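Side-chain contacts in pectate lyase (Bacillus subtilis, PDB 5AMV), which cleaves polygalacturonate by a calcium-dependent elimination, giving oligosaccharides that carry an unsaturated sugar at their non-reducing ends: residues N240-H243 / S248-F251; N292-G297 / N388-A393. All coordinates share one frame; numbering follows the deposited sequence.

Interaction 1: residues N240-H243 / S248-F251; sequences NYYH and SSIF
Y242 overlaps the hydroxyls of S248 and S249 obliquely, S248 OG nearest CD2 and S249 OG nearest CE2. S248 OG lies 3.5 Å from Y242 CD2. S249 OG sits further out toward the phenol end, 3.9 Å from Y242 CE2. S248 holds its hydroxyl anti to the backbone N (chi1 175°), which brings OG to the ring.

The two segments also meet through a water. It lies 2.8 Å from S249 OG and makes a weak, 3.0 Å bond to Y242 OH. T226 OG1 bonds to both Y242 OH and S249 OG, and S248 OG bonds to Q225 OE1. The ring itself runs nearly parallel to that of Y273 on the neighbouring strand 266-274, in the interior of the parallel beta-helix. Replacing Y242 with a leucine would probably leave this water and T226 without their phenol partner and open a gap beside Y273.

S249 lies about 5 Å from the side chain of calcium ligand D227, and S248 about 5 Å from that of R279, the probable catalytic arginine. Ring and hydroxyls touch by van der Waals contact alone. The hydroxyls turn their polar bonds to the water, T226 and Q225, so the water is the polar link between the segments.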
loop_
_atom_site.group_PDB
_atom_site.type_symbol
_atom_site.label_atom_id
_atom_site.label_comp_id
_atom_site.label_asym_id
_atom_site.label_seq_id
_atom_site.Cartn_x
_atom_site.Cartn_y
_atom_site.Cartn_z
ATOM N N ASN A 240 1.292 -11.158 2.271
ATOM C CA ASN A 240 0.670 -10.147 3.090
ATOM C C ASN A 240 -0.828 -10.278 3.129
ATOM O O ASN A 240 -1.407 -10.878 2.210
ATOM C CB ASN A 240 1.065 -8.741 2.629
ATOM C CG ASN A 240 2.562 -8.542 2.589
ATOM O OD1 ASN A 240 3.229 -8.470 3.631
ATOM N ND2 ASN A 240 3.103 -8.450 1.379
ATOM N N TYR A 241 -1.456 -9.702 4.157
ATOM C CA TYR A 241 -2.914 -9.798 4.307
ATOM C C TYR A 241 -3.500 -8.383 4.337
ATOM O O TYR A 241 -3.360 -7.654 5.335
ATOM C CB TYR A 241 -3.275 -10.580 5.585
ATOM C CG TYR A 241 -4.764 -10.813 5.842
ATOM C CD1 TYR A 241 -5.746 -10.624 4.837
ATOM C CD2 TYR A 241 -5.185 -11.275 7.098
ATOM C CE1 TYR A 241 -7.083 -10.847 5.097
ATOM C CE2 TYR A 241 -6.527 -11.504 7.356
ATOM C CZ TYR A 241 -7.460 -11.311 6.341
ATOM O OH TYR A 241 -8.790 -11.528 6.586
ATOM N N TYR A 242 -4.104 -7.989 3.221
ATOM C CA TYR A 242 -4.752 -6.688 3.117
ATOM C C TYR A 242 -6.234 -6.893 3.373
ATOM O O TYR A 242 -6.880 -7.743 2.717
ATOM C CB TYR A 242 -4.589 -6.201 1.683
ATOM C CG TYR A 242 -3.159 -6.010 1.196
ATOM C CD1 TYR A 242 -2.459 -7.036 0.562
ATOM C CD2 TYR A 242 -2.531 -4.769 1.336
ATOM C CE1 TYR A 242 -1.147 -6.826 0.091
ATOM C CE2 TYR A 242 -1.243 -4.542 0.813
ATOM C CZ TYR A 242 -0.586 -5.563 0.219
ATOM O OH TYR A 242 0.668 -5.438 -0.325
ATOM N N HIS A 243 -6.816 -6.137 4.307
ATOM C CA HIS A 243 -8.247 -6.318 4.569
ATOM C C HIS A 243 -8.973 -5.072 5.029
ATOM O O HIS A 243 -8.380 -4.235 5.704
ATOM C CB HIS A 243 -8.597 -7.550 5.409
ATOM C CG HIS A 243 -8.141 -7.489 6.828
ATOM N ND1 HIS A 243 -8.952 -7.019 7.839
ATOM C CD2 HIS A 243 -7.008 -7.923 7.430
ATOM C CE1 HIS A 243 -8.321 -7.112 8.997
ATOM N NE2 HIS A 243 -7.145 -7.677 8.781
ATOM N N SER A 248 -6.029 -0.246 -2.178
ATOM C CA SER A 248 -4.911 -0.996 -1.575
ATOM C C SER A 248 -3.511 -0.615 -2.023
ATOM O O SER A 248 -2.658 -0.286 -1.204
ATOM C CB SER A 248 -5.075 -2.472 -1.859
ATOM O OG SER A 248 -3.960 -3.192 -1.383
ATOM N N SER A 249 -3.254 -0.731 -3.326
ATOM C CA SER A 249 -1.899 -0.734 -3.838
ATOM C C SER A 249 -1.873 -0.025 -5.177
ATOM O O SER A 249 -2.344 -0.579 -6.171
ATOM C CB SER A 249 -1.396 -2.182 -4.013
ATOM O OG SER A 249 -1.366 -2.868 -2.754
ATOM N N ILE A 250 -1.315 1.187 -5.204
ATOM C CA ILE A 250 -1.177 1.908 -6.483
ATOM C C ILE A 250 0.311 1.961 -6.837
ATOM O O ILE A 250 1.147 2.491 -6.046
ATOM C CB ILE A 250 -1.874 3.348 -6.495
ATOM C CG1 ILE A 250 -1.658 4.027 -7.867
ATOM C CG2 ILE A 250 -1.339 4.228 -5.458
ATOM C CD1 ILE A 250 -2.740 5.106 -8.236
ATOM N N PHE A 251 0.627 1.487 -8.037
ATOM C CA PHE A 251 2.038 1.449 -8.497
ATOM C C PHE A 251 2.124 2.348 -9.716
ATOM O O PHE A 251 1.564 2.009 -10.763
ATOM C CB PHE A 251 2.497 0.023 -8.882
ATOM C CG PHE A 251 2.322 -1.024 -7.795
ATOM C CD1 PHE A 251 2.295 -0.680 -6.459
ATOM C CD2 PHE A 251 2.209 -2.386 -8.147
ATOM C CE1 PHE A 251 2.168 -1.655 -5.482
ATOM C CE2 PHE A 251 2.107 -3.389 -7.152
ATOM C CZ PHE A 251 2.064 -3.016 -5.822
HETATM O O HOH W 1 -0.357 -5.432 -3.143
#

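Interaction 2: residues N292-G297 / N388-A393; sequences NNYYEG and NVINQA
N292 meets V389 through its backbone. Its carbonyl oxygen faces a methyl of the helix, with N292 O 3.4 Å from V389 CG2. The residue has left-handed helical backbone angles (phi 56°, psi 35°), at the bend just before strand 294-296. Its side-chain amide is used elsewhere, with OD1 accepting from D380 N.

N293 turns away from the helix into the interior, where its OD1 accepts from N271 N. Such a run of asparagines on successive coils is the asparagine ladder of the pectate lyase parallel beta-helix. Helix 382-392 packs on the outer side of these coils.

Y294 points to that outer side and gives the strand's main part of the contact. Y294 CB packs 3.7 Å from V389 CG1 and 3.9 Å from V389 CB. With CG anti to the backbone N (chi1 180°), the ring runs past V389 to I390. I390 CD1 then lies 4.0 Å from Y294 CE2, and I390 CG1 is 4.2 Å from Y294 CD2. The ring and the isoleucine branch meet at a slant. These touches are all apolar. The phenol oxygen bonds to D326 OD2, which anchors that end of the side chain.

After Y295, which faces inward, E296 returns to the helix side, though its OE2 makes a salt bridge with R272 NE. V389 and I390 also touch R272, the salt-bridge partner of E296.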
loop_
_atom_site.group_PDB
_atom_site.type_symbol
_atom_site.label_atom_id
_atom_site.label_comp_id
_atom_site.label_asym_id
_atom_site.label_seq_id
_atom_site.Cartn_x
_atom_site.Cartn_y
_atom_site.Cartn_z
ATOM N N ASN A 292 -0.515 -16.247 -7.717
ATOM C CA ASN A 292 -0.916 -16.943 -6.492
ATOM C C ASN A 292 -1.493 -16.028 -5.397
ATOM O O ASN A 292 -1.275 -16.289 -4.209
ATOM C CB ASN A 292 0.248 -17.779 -5.877
ATOM C CG ASN A 292 0.648 -18.994 -6.702
ATOM O OD1 ASN A 292 1.711 -19.570 -6.454
ATOM N ND2 ASN A 292 -0.204 -19.407 -7.668
ATOM N N ASN A 293 -2.220 -14.978 -5.787
ATOM C CA ASN A 293 -2.894 -14.126 -4.809
ATOM C C ASN A 293 -4.341 -14.569 -4.707
ATOM O O ASN A 293 -4.893 -15.156 -5.650
ATOM C CB ASN A 293 -2.766 -12.648 -5.212
ATOM C CG ASN A 293 -1.330 -12.194 -5.307
ATOM O OD1 ASN A 293 -0.625 -12.036 -4.300
ATOM N ND2 ASN A 293 -0.836 -12.054 -6.536
ATOM N N TYR A 294 -4.968 -14.272 -3.564
ATOM C CA TYR A 294 -6.324 -14.703 -3.289
ATOM C C TYR A 294 -7.123 -13.436 -2.963
ATOM O O TYR A 294 -6.709 -12.669 -2.085
ATOM C CB TYR A 294 -6.389 -15.668 -2.116
ATOM C CG TYR A 294 -7.805 -16.091 -1.849
ATOM C CD1 TYR A 294 -8.551 -16.772 -2.830
ATOM C CD2 TYR A 294 -8.402 -15.814 -0.617
ATOM C CE1 TYR A 294 -9.829 -17.158 -2.608
ATOM C CE2 TYR A 294 -9.739 -16.207 -0.366
ATOM C CZ TYR A 294 -10.441 -16.874 -1.375
ATOM O OH TYR A 294 -11.734 -17.243 -1.124
ATOM N N TYR A 295 -8.208 -13.215 -3.698
ATOM C CA TYR A 295 -9.040 -12.012 -3.530
ATOM C C TYR A 295 -10.422 -12.493 -3.149
ATOM O O TYR A 295 -10.992 -13.410 -3.799
ATOM C CB TYR A 295 -9.127 -11.193 -4.859
ATOM C CG TYR A 295 -7.784 -10.899 -5.509
ATOM C CD1 TYR A 295 -7.106 -11.898 -6.199
ATOM C CD2 TYR A 295 -7.195 -9.628 -5.399
ATOM C CE1 TYR A 295 -5.858 -11.653 -6.797
ATOM C CE2 TYR A 295 -5.923 -9.384 -5.984
ATOM C CZ TYR A 295 -5.295 -10.404 -6.677
ATOM O OH TYR A 295 -4.056 -10.232 -7.273
ATOM N N GLU A 296 -11.022 -11.882 -2.112
ATOM C CA GLU A 296 -12.359 -12.336 -1.671
ATOM C C GLU A 296 -13.130 -11.148 -1.148
ATOM O O GLU A 296 -12.570 -10.277 -0.476
ATOM C CB GLU A 296 -12.280 -13.410 -0.576
ATOM C CG GLU A 296 -11.296 -13.022 0.572
ATOM C CD GLU A 296 -11.404 -13.953 1.778
ATOM O OE1 GLU A 296 -12.512 -14.456 2.109
ATOM O OE2 GLU A 296 -10.385 -14.119 2.446
ATOM N N GLY A 297 -14.417 -11.108 -1.468
ATOM C CA GLY A 297 -15.262 -9.999 -1.053
ATOM C C GLY A 297 -16.629 -10.125 -1.631
ATOM O O GLY A 297 -16.988 -11.172 -2.178
ATOM N N ASN A 388 -3.684 -22.116 0.601
ATOM C CA ASN A 388 -2.315 -21.757 0.929
ATOM C C ASN A 388 -2.297 -20.321 1.464
ATOM O O ASN A 388 -1.711 -20.049 2.502
ATOM C CB ASN A 388 -1.356 -21.901 -0.274
ATOM C CG ASN A 388 -1.134 -23.363 -0.685
ATOM O OD1 ASN A 388 -1.559 -24.273 0.024
ATOM N ND2 ASN A 388 -0.497 -23.576 -1.829
ATOM N N VAL A 389 -3.016 -19.431 0.782
ATOM C CA VAL A 389 -2.975 -18.004 1.133
ATOM C C VAL A 389 -3.710 -17.716 2.436
ATOM O O VAL A 389 -3.167 -17.004 3.296
ATOM C CB VAL A 389 -3.479 -17.153 -0.043
ATOM C CG1 VAL A 389 -3.779 -15.729 0.446
ATOM C CG2 VAL A 389 -2.400 -17.218 -1.179
ATOM N N ILE A 390 -4.919 -18.270 2.606
ATOM C CA ILE A 390 -5.630 -18.095 3.875
ATOM C C ILE A 390 -4.781 -18.603 5.052
ATOM O O ILE A 390 -4.627 -17.931 6.076
ATOM C CB ILE A 390 -7.015 -18.755 3.856
ATOM C CG1 ILE A 390 -7.954 -17.974 2.946
ATOM C CG2 ILE A 390 -7.607 -18.835 5.272
ATOM C CD1 ILE A 390 -9.357 -18.663 2.786
ATOM N N ASN A 391 -4.204 -19.784 4.890
ATOM C CA ASN A 391 -3.420 -20.325 5.979
ATOM C C ASN A 391 -2.118 -19.544 6.265
ATOM O O ASN A 391 -1.684 -19.491 7.408
ATOM C CB ASN A 391 -3.060 -21.767 5.656
ATOM C CG ASN A 391 -4.251 -22.712 5.774
ATOM O OD1 ASN A 391 -5.220 -22.430 6.477
ATOM N ND2 ASN A 391 -4.169 -23.852 5.093
ATOM N N GLN A 392 -1.478 -18.991 5.228
ATOM C CA GLN A 392 -0.096 -18.492 5.395
ATOM C C GLN A 392 0.103 -16.970 5.352
ATOM O O GLN A 392 1.169 -16.477 5.717
ATOM C CB GLN A 392 0.804 -19.135 4.335
ATOM C CG GLN A 392 0.822 -20.704 4.455
ATOM C CD GLN A 392 1.315 -21.449 3.204
ATOM O OE1 GLN A 392 2.176 -20.975 2.486
ATOM N NE2 GLN A 392 0.753 -22.632 2.955
ATOM N N ALA A 393 -0.865 -16.240 4.803
ATOM C CA ALA A 393 -0.659 -14.799 4.587
ATOM C C ALA A 393 -0.950 -13.943 5.807
ATOM O O ALA A 393 -1.931 -14.123 6.519
ATOM C CB ALA A 393 -1.490 -14.299 3.398
#

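Overall arrangement
Along the chain, interaction 1 comes first. It closes a short connection of four residues between 240-243 and 248-251, inside the beta-helix and near the calcium site. Interaction 2 opens later, at 292-297. It closes a loop of 90 residues, in which the chain runs through later strands before helix 382-392 returns to the side of the coils. The two contacts follow in series and neither nest nor cross. The centres of interactions 1 and 2 lie about 12 Å apart. The C-terminal segment also touches interaction 1 directly, with A393 CB 3.6 Å from N240 O. Segments 240-243 and 292-297 lie two strands apart on the same parallel face, with 266-274 between them.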